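Local atomic coordinates of prepilin (Salmonella typhi, PDB entry 3FHV), a protein that probably assembles, after processing, into the type IVb pilus by which the typhoid bacillus attaches to host cells through CFTR. Residues G8-N13 and W66-G71; Q15-N20 and F89-N94. All blocks are in the same frame, centred on the assembly; numbering follows the deposited sequence.

Contact 1 (G8-N13 and W66-G71); sequences GTELTN and WNSWGG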
loop_
_atom_site.group_PDB
_atom_site.type_symbol
_atom_site.label_atom_id
_atom_site.label_comp_id
_atom_site.label_asym_id
_atom_site.label_seq_id
_atom_site.Cartn_x
_atom_site.Cartn_y
_atom_site.Cartn_z
ATOM N N GLY A 8 -9.979 1.425 -11.705
ATOM C CA GLY A 8 -9.813 0.633 -10.501
ATOM C C GLY A 8 -8.481 0.868 -9.810
ATOM O O GLY A 8 -8.432 1.030 -8.590
ATOM N N THR A 9 -7.398 0.880 -10.584
ATOM C CA THR A 9 -6.066 1.103 -10.023
ATOM C C THR A 9 -5.996 2.504 -9.435
ATOM O O THR A 9 -5.503 2.701 -8.327
ATOM C CB THR A 9 -4.957 0.987 -11.100
ATOM O OG1 THR A 9 -4.952 -0.339 -11.634
ATOM C CG2 THR A 9 -3.575 1.282 -10.489
ATOM N N GLU A 10 -6.505 3.466 -10.196
ATOM C CA GLU A 10 -6.505 4.858 -9.788
ATOM C C GLU A 10 -7.201 5.049 -8.443
ATOM O O GLU A 10 -6.678 5.729 -7.552
ATOM C CB GLU A 10 -7.182 5.709 -10.869
ATOM C CG GLU A 10 -6.424 5.775 -12.205
ATOM C CD GLU A 10 -6.372 4.438 -12.958
ATOM O OE1 GLU A 10 -7.296 3.611 -12.803
ATOM O OE2 GLU A 10 -5.411 4.224 -13.726
ATOM N N LEU A 11 -8.372 4.438 -8.292
ATOM C CA LEU A 11 -9.137 4.546 -7.055
ATOM C C LEU A 11 -8.334 3.982 -5.884
ATOM O O LEU A 11 -8.227 4.598 -4.821
ATOM C CB LEU A 11 -10.458 3.789 -7.191
ATOM C CG LEU A 11 -11.432 3.916 -6.020
ATOM C CD1 LEU A 11 -11.946 5.347 -5.918
ATOM C CD2 LEU A 11 -12.595 2.961 -6.230
ATOM N N THR A 12 -7.760 2.806 -6.093
ATOM C CA THR A 12 -6.960 2.161 -5.067
ATOM C C THR A 12 -5.734 3.007 -4.723
ATOM O O THR A 12 -5.310 3.057 -3.562
ATOM C CB THR A 12 -6.506 0.763 -5.536
ATOM O OG1 THR A 12 -7.667 -0.030 -5.810
ATOM C CG2 THR A 12 -5.658 0.068 -4.453
ATOM N N ASN A 13 -5.169 3.671 -5.729
ATOM C CA ASN A 13 -3.989 4.504 -5.508
ATOM C C ASN A 13 -4.296 5.680 -4.596
ATOM O O ASN A 13 -3.534 5.967 -3.675
ATOM C CB ASN A 13 -3.407 5.017 -6.841
ATOM C CG ASN A 13 -2.518 3.988 -7.524
ATOM O OD1 ASN A 13 -1.948 3.117 -6.869
ATOM N ND2 ASN A 13 -2.371 4.107 -8.839
ATOM N N TRP A 66 2.364 11.779 -10.420
ATOM C CA TRP A 66 1.494 11.937 -11.579
ATOM C C TRP A 66 0.400 10.879 -11.561
ATOM O O TRP A 66 0.588 9.797 -11.006
ATOM C CB TRP A 66 2.302 11.837 -12.873
ATOM C CG TRP A 66 3.411 12.840 -12.968
ATOM C CD1 TRP A 66 4.747 12.601 -12.826
ATOM C CD2 TRP A 66 3.279 14.243 -13.224
ATOM N NE1 TRP A 66 5.456 13.768 -12.978
ATOM C CE2 TRP A 66 4.578 14.792 -13.224
ATOM C CE3 TRP A 66 2.190 15.089 -13.453
ATOM C CZ2 TRP A 66 4.816 16.146 -13.444
ATOM C CZ3 TRP A 66 2.430 16.434 -13.671
ATOM C CH2 TRP A 66 3.732 16.949 -13.666
ATOM N N ASN A 67 -0.742 11.188 -12.166
ATOM C CA ASN A 67 -1.768 10.179 -12.348
ATOM C C ASN A 67 -1.585 9.449 -13.673
ATOM O O ASN A 67 -0.659 9.737 -14.443
ATOM C CB ASN A 67 -3.183 10.782 -12.248
ATOM C CG ASN A 67 -3.455 11.875 -13.278
ATOM O OD1 ASN A 67 -3.019 11.797 -14.426
ATOM N ND2 ASN A 67 -4.224 12.885 -12.870
ATOM N N SER A 68 -2.459 8.485 -13.921
ATOM C CA SER A 68 -2.394 7.686 -15.141
ATOM C C SER A 68 -2.416 8.468 -16.447
ATOM O O SER A 68 -1.919 7.989 -17.470
ATOM C CB SER A 68 -3.543 6.680 -15.153
ATOM O OG SER A 68 -3.386 5.744 -14.107
ATOM N N TRP A 69 -2.982 9.668 -16.423
ATOM C CA TRP A 69 -3.085 10.454 -17.642
ATOM C C TRP A 69 -2.062 11.570 -17.791
ATOM O O TRP A 69 -2.146 12.370 -18.721
ATOM C CB TRP A 69 -4.504 11.010 -17.743
ATOM C CG TRP A 69 -5.514 9.908 -17.629
ATOM C CD1 TRP A 69 -5.930 9.068 -18.621
ATOM C CD2 TRP A 69 -6.161 9.468 -16.432
ATOM N NE1 TRP A 69 -6.799 8.125 -18.114
ATOM C CE2 TRP A 69 -6.957 8.349 -16.773
ATOM C CE3 TRP A 69 -6.146 9.907 -15.104
ATOM C CZ2 TRP A 69 -7.732 7.666 -15.831
ATOM C CZ3 TRP A 69 -6.918 9.226 -14.166
ATOM C CH2 TRP A 69 -7.699 8.116 -14.536
ATOM N N GLY A 70 -1.087 11.621 -16.889
ATOM C CA GLY A 70 -0.083 12.669 -16.991
ATOM C C GLY A 70 -0.467 13.948 -16.261
ATOM O O GLY A 70 0.201 14.965 -16.397
ATOM N N GLY A 71 -1.564 13.908 -15.512
ATOM C CA GLY A 71 -1.970 15.069 -14.733
ATOM C C GLY A 71 -1.260 14.983 -13.392
ATOM O O GLY A 71 -1.052 13.887 -12.863
#
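E10, in the first turns of helix 8-25, meets the loop 66-71 through two side chains, S68 and W69. Its carboxylate takes a short hydrogen bond from the hydroxyl of S68, OG to OE2 2.6 Å, on the anti lone pair of OE2, the one turned away from OE1. With E10 CG anti to the carbonyl carbon (chi1 -66°), CG comes to 3.5 Å from CH2 of W69, at the benzo end of the indole; the bend at chi2 then swings the carboxylate to S68. The glutamate and tryptophan side chains cross at roughly a right angle, the carboxylate tilted 38° to the ring. Behind this first shell, CB of S68 sits over one indole face, 4.0 Å above the plane. A type I turn from N67 to G70 carries both residues, and N67 fixes it from within: its OD1 accepts the backbone N of W69 (2.9 Å), an Asx turn, and that of G71 (2.8 Å), from opposite faces of the amide plane. N67 also reaches strand 88-96. The loop links the antiparallel strands 62-66 and 72-78; E10 and W69 also both touch I104 of helix 98-111, while T9 and T12 bond to the second subunit.

Contact 2 (Q15-N20 and F89-N94); sequences QTLATN and FTITTN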
loop_
_atom_site.group_PDB
_atom_site.type_symbol
_atom_site.label_atom_id
_atom_site.label_comp_id
_atom_site.label_asym_id
_atom_site.label_seq_id
_atom_site.Cartn_x
_atom_site.Cartn_y
_atom_site.Cartn_z
ATOM N N GLN A 15 -6.842 5.931 -2.495
ATOM C CA GLN A 15 -7.255 5.443 -1.190
ATOM C C GLN A 15 -6.055 5.051 -0.337
ATOM O O GLN A 15 -5.985 5.411 0.845
ATOM C CB GLN A 15 -8.233 4.267 -1.349
ATOM C CG GLN A 15 -9.613 4.705 -1.841
ATOM C CD GLN A 15 -10.519 3.541 -2.200
ATOM O OE1 GLN A 15 -10.264 2.409 -1.817
ATOM N NE2 GLN A 15 -11.590 3.822 -2.938
ATOM N N THR A 16 -5.106 4.337 -0.935
ATOM C CA THR A 16 -3.920 3.921 -0.198
ATOM C C THR A 16 -3.008 5.104 0.118
ATOM O O THR A 16 -2.416 5.154 1.196
ATOM C CB THR A 16 -3.120 2.820 -0.959
ATOM O OG1 THR A 16 -2.856 3.237 -2.302
ATOM C CG2 THR A 16 -3.901 1.514 -0.992
ATOM N N LEU A 17 -2.889 6.047 -0.820
ATOM C CA LEU A 17 -2.063 7.233 -0.608
ATOM C C LEU A 17 -2.624 7.984 0.603
ATOM O O LEU A 17 -1.871 8.464 1.451
ATOM C CB LEU A 17 -2.075 8.145 -1.852
ATOM C CG LEU A 17 -1.298 9.469 -1.757
ATOM C CD1 LEU A 17 0.168 9.198 -1.453
ATOM C CD2 LEU A 17 -1.452 10.257 -3.052
ATOM N N ALA A 18 -3.947 8.062 0.692
ATOM C CA ALA A 18 -4.593 8.731 1.821
ATOM C C ALA A 18 -4.268 7.988 3.119
ATOM O O ALA A 18 -3.890 8.603 4.111
ATOM C CB ALA A 18 -6.113 8.782 1.612
ATOM N N THR A 19 -4.414 6.665 3.104
ATOM C CA THR A 19 -4.120 5.863 4.284
ATOM C C THR A 19 -2.665 6.044 4.728
ATOM O O THR A 19 -2.391 6.212 5.921
ATOM C CB THR A 19 -4.414 4.371 4.014
ATOM O OG1 THR A 19 -5.829 4.197 3.856
ATOM C CG2 THR A 19 -3.914 3.499 5.175
ATOM N N ASN A 20 -1.738 6.028 3.770
ATOM C CA ASN A 20 -0.326 6.211 4.074
ATOM C C ASN A 20 -0.066 7.596 4.652
ATOM O O ASN A 20 0.718 7.753 5.583
ATOM C CB ASN A 20 0.532 6.017 2.824
ATOM C CG ASN A 20 0.514 4.587 2.327
ATOM O OD1 ASN A 20 0.351 3.656 3.112
ATOM N ND2 ASN A 20 0.700 4.406 1.030
ATOM N N PHE A 89 -5.524 17.275 5.311
ATOM C CA PHE A 89 -4.776 17.461 4.080
ATOM C C PHE A 89 -5.714 17.132 2.935
ATOM O O PHE A 89 -6.814 16.621 3.154
ATOM C CB PHE A 89 -3.550 16.535 4.048
ATOM C CG PHE A 89 -3.888 15.069 4.076
ATOM C CD1 PHE A 89 -4.079 14.354 2.895
ATOM C CD2 PHE A 89 -4.026 14.399 5.292
ATOM C CE1 PHE A 89 -4.401 12.994 2.927
ATOM C CE2 PHE A 89 -4.346 13.047 5.333
ATOM C CZ PHE A 89 -4.534 12.342 4.145
ATOM N N THR A 90 -5.283 17.445 1.721
ATOM C CA THR A 90 -6.073 17.161 0.535
ATOM C C THR A 90 -5.209 16.408 -0.465
ATOM O O THR A 90 -3.985 16.531 -0.457
ATOM C CB THR A 90 -6.556 18.452 -0.177
ATOM O OG1 THR A 90 -5.425 19.280 -0.488
ATOM C CG2 THR A 90 -7.539 19.223 0.690
ATOM N N ILE A 91 -5.854 15.606 -1.306
ATOM C CA ILE A 91 -5.156 14.906 -2.377
ATOM C C ILE A 91 -5.865 15.432 -3.613
ATOM O O ILE A 91 -7.059 15.187 -3.802
ATOM C CB ILE A 91 -5.329 13.371 -2.329
ATOM C CG1 ILE A 91 -4.688 12.802 -1.058
ATOM C CG2 ILE A 91 -4.660 12.739 -3.569
ATOM C CD1 ILE A 91 -4.777 11.282 -0.970
ATOM N N THR A 92 -5.132 16.178 -4.431
ATOM C CA THR A 92 -5.678 16.755 -5.649
ATOM C C THR A 92 -5.110 16.009 -6.844
ATOM O O THR A 92 -3.911 15.740 -6.893
ATOM C CB THR A 92 -5.283 18.251 -5.784
ATOM O OG1 THR A 92 -5.810 18.985 -4.675
ATOM C CG2 THR A 92 -5.835 18.847 -7.084
ATOM N N THR A 93 -5.967 15.671 -7.804
ATOM C CA THR A 93 -5.505 14.994 -9.013
ATOM C C THR A 93 -6.073 15.768 -10.204
ATOM O O THR A 93 -7.276 16.022 -10.274
ATOM C CB THR A 93 -5.932 13.508 -9.024
ATOM O OG1 THR A 93 -5.454 12.885 -10.225
ATOM C CG2 THR A 93 -7.453 13.368 -8.912
ATOM N N ASN A 94 -5.186 16.139 -11.126
ATOM C CA ASN A 94 -5.531 16.957 -12.292
ATOM C C ASN A 94 -5.685 16.287 -13.656
ATOM O O ASN A 94 -5.154 15.205 -13.907
ATOM C CB ASN A 94 -4.485 18.065 -12.434
ATOM C CG ASN A 94 -4.404 18.946 -11.217
ATOM O OD1 ASN A 94 -5.261 19.795 -10.999
ATOM N ND2 ASN A 94 -3.370 18.743 -10.403
#
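L17 is the first residue of the helical segment 15-20 to touch the strand, and it does so on I91. Its CG stands anti to the backbone N (chi1 177°), which brings the isobutyl group obliquely across I91: L17 CG lies 4.0 Å from I91 CD1, and L17 CD2 is 4.1 Å from I91 CG2. The same leucine reaches V75 on the adjoining strand 72-78, a residue that F89 touches as well. This is the arrangement of the pilin fold: the helix that opens this soluble fragment, probably the C-terminal part of the long pilin helix, packs on an antiparallel sheet. Here the axes of 15-20 and 89-94 approach to 9.8 Å and run roughly antiparallel, at 154°. A18, next along the helix, has only a methyl group, and the backbone itself becomes part of the interface: I91 CD1, at the end of an extended chain, comes to 3.7 Å from A18 N and 3.8 Å from A18 CB. On the same residue, the carbonyl oxygen of A18 lies 3.8 Å from CZ of F89, approached obliquely to the ring. CG1 of I91 lies in plane at the edge of that ring, and the strand thus presents its two apolar side chains to the helix next to each other. The F89 ring also meets that of Y154 on strand 148-154, their planes at about 20°. Beyond A18 the helix turns to the second subunit: T19 packs on K50 of that subunit, and N20 ND2 bonds to its V54 O.

Overall arrangement
Both contacts use helix 8-25, but contact 2 lies in the buried core, its centre about 3 Å from the centre of the chain, against about 10 Å for contact 1, which is at the surface; their centres are 11 Å apart. The chemistry follows: contact 2 joins helix to sheet by apolar packing, while contact 1 pairs a carboxylate with a loop hydroxyl beside an indole. They are tied together by N67, whose ND2 lies 2.7 Å from N94 O and 2.9 Å from T93 OG1, probable hydrogen bonds that hold the contact 1 loop against the C-terminal end of segment 89-94. In both, other residues of the helix pack on or bond to the second subunit.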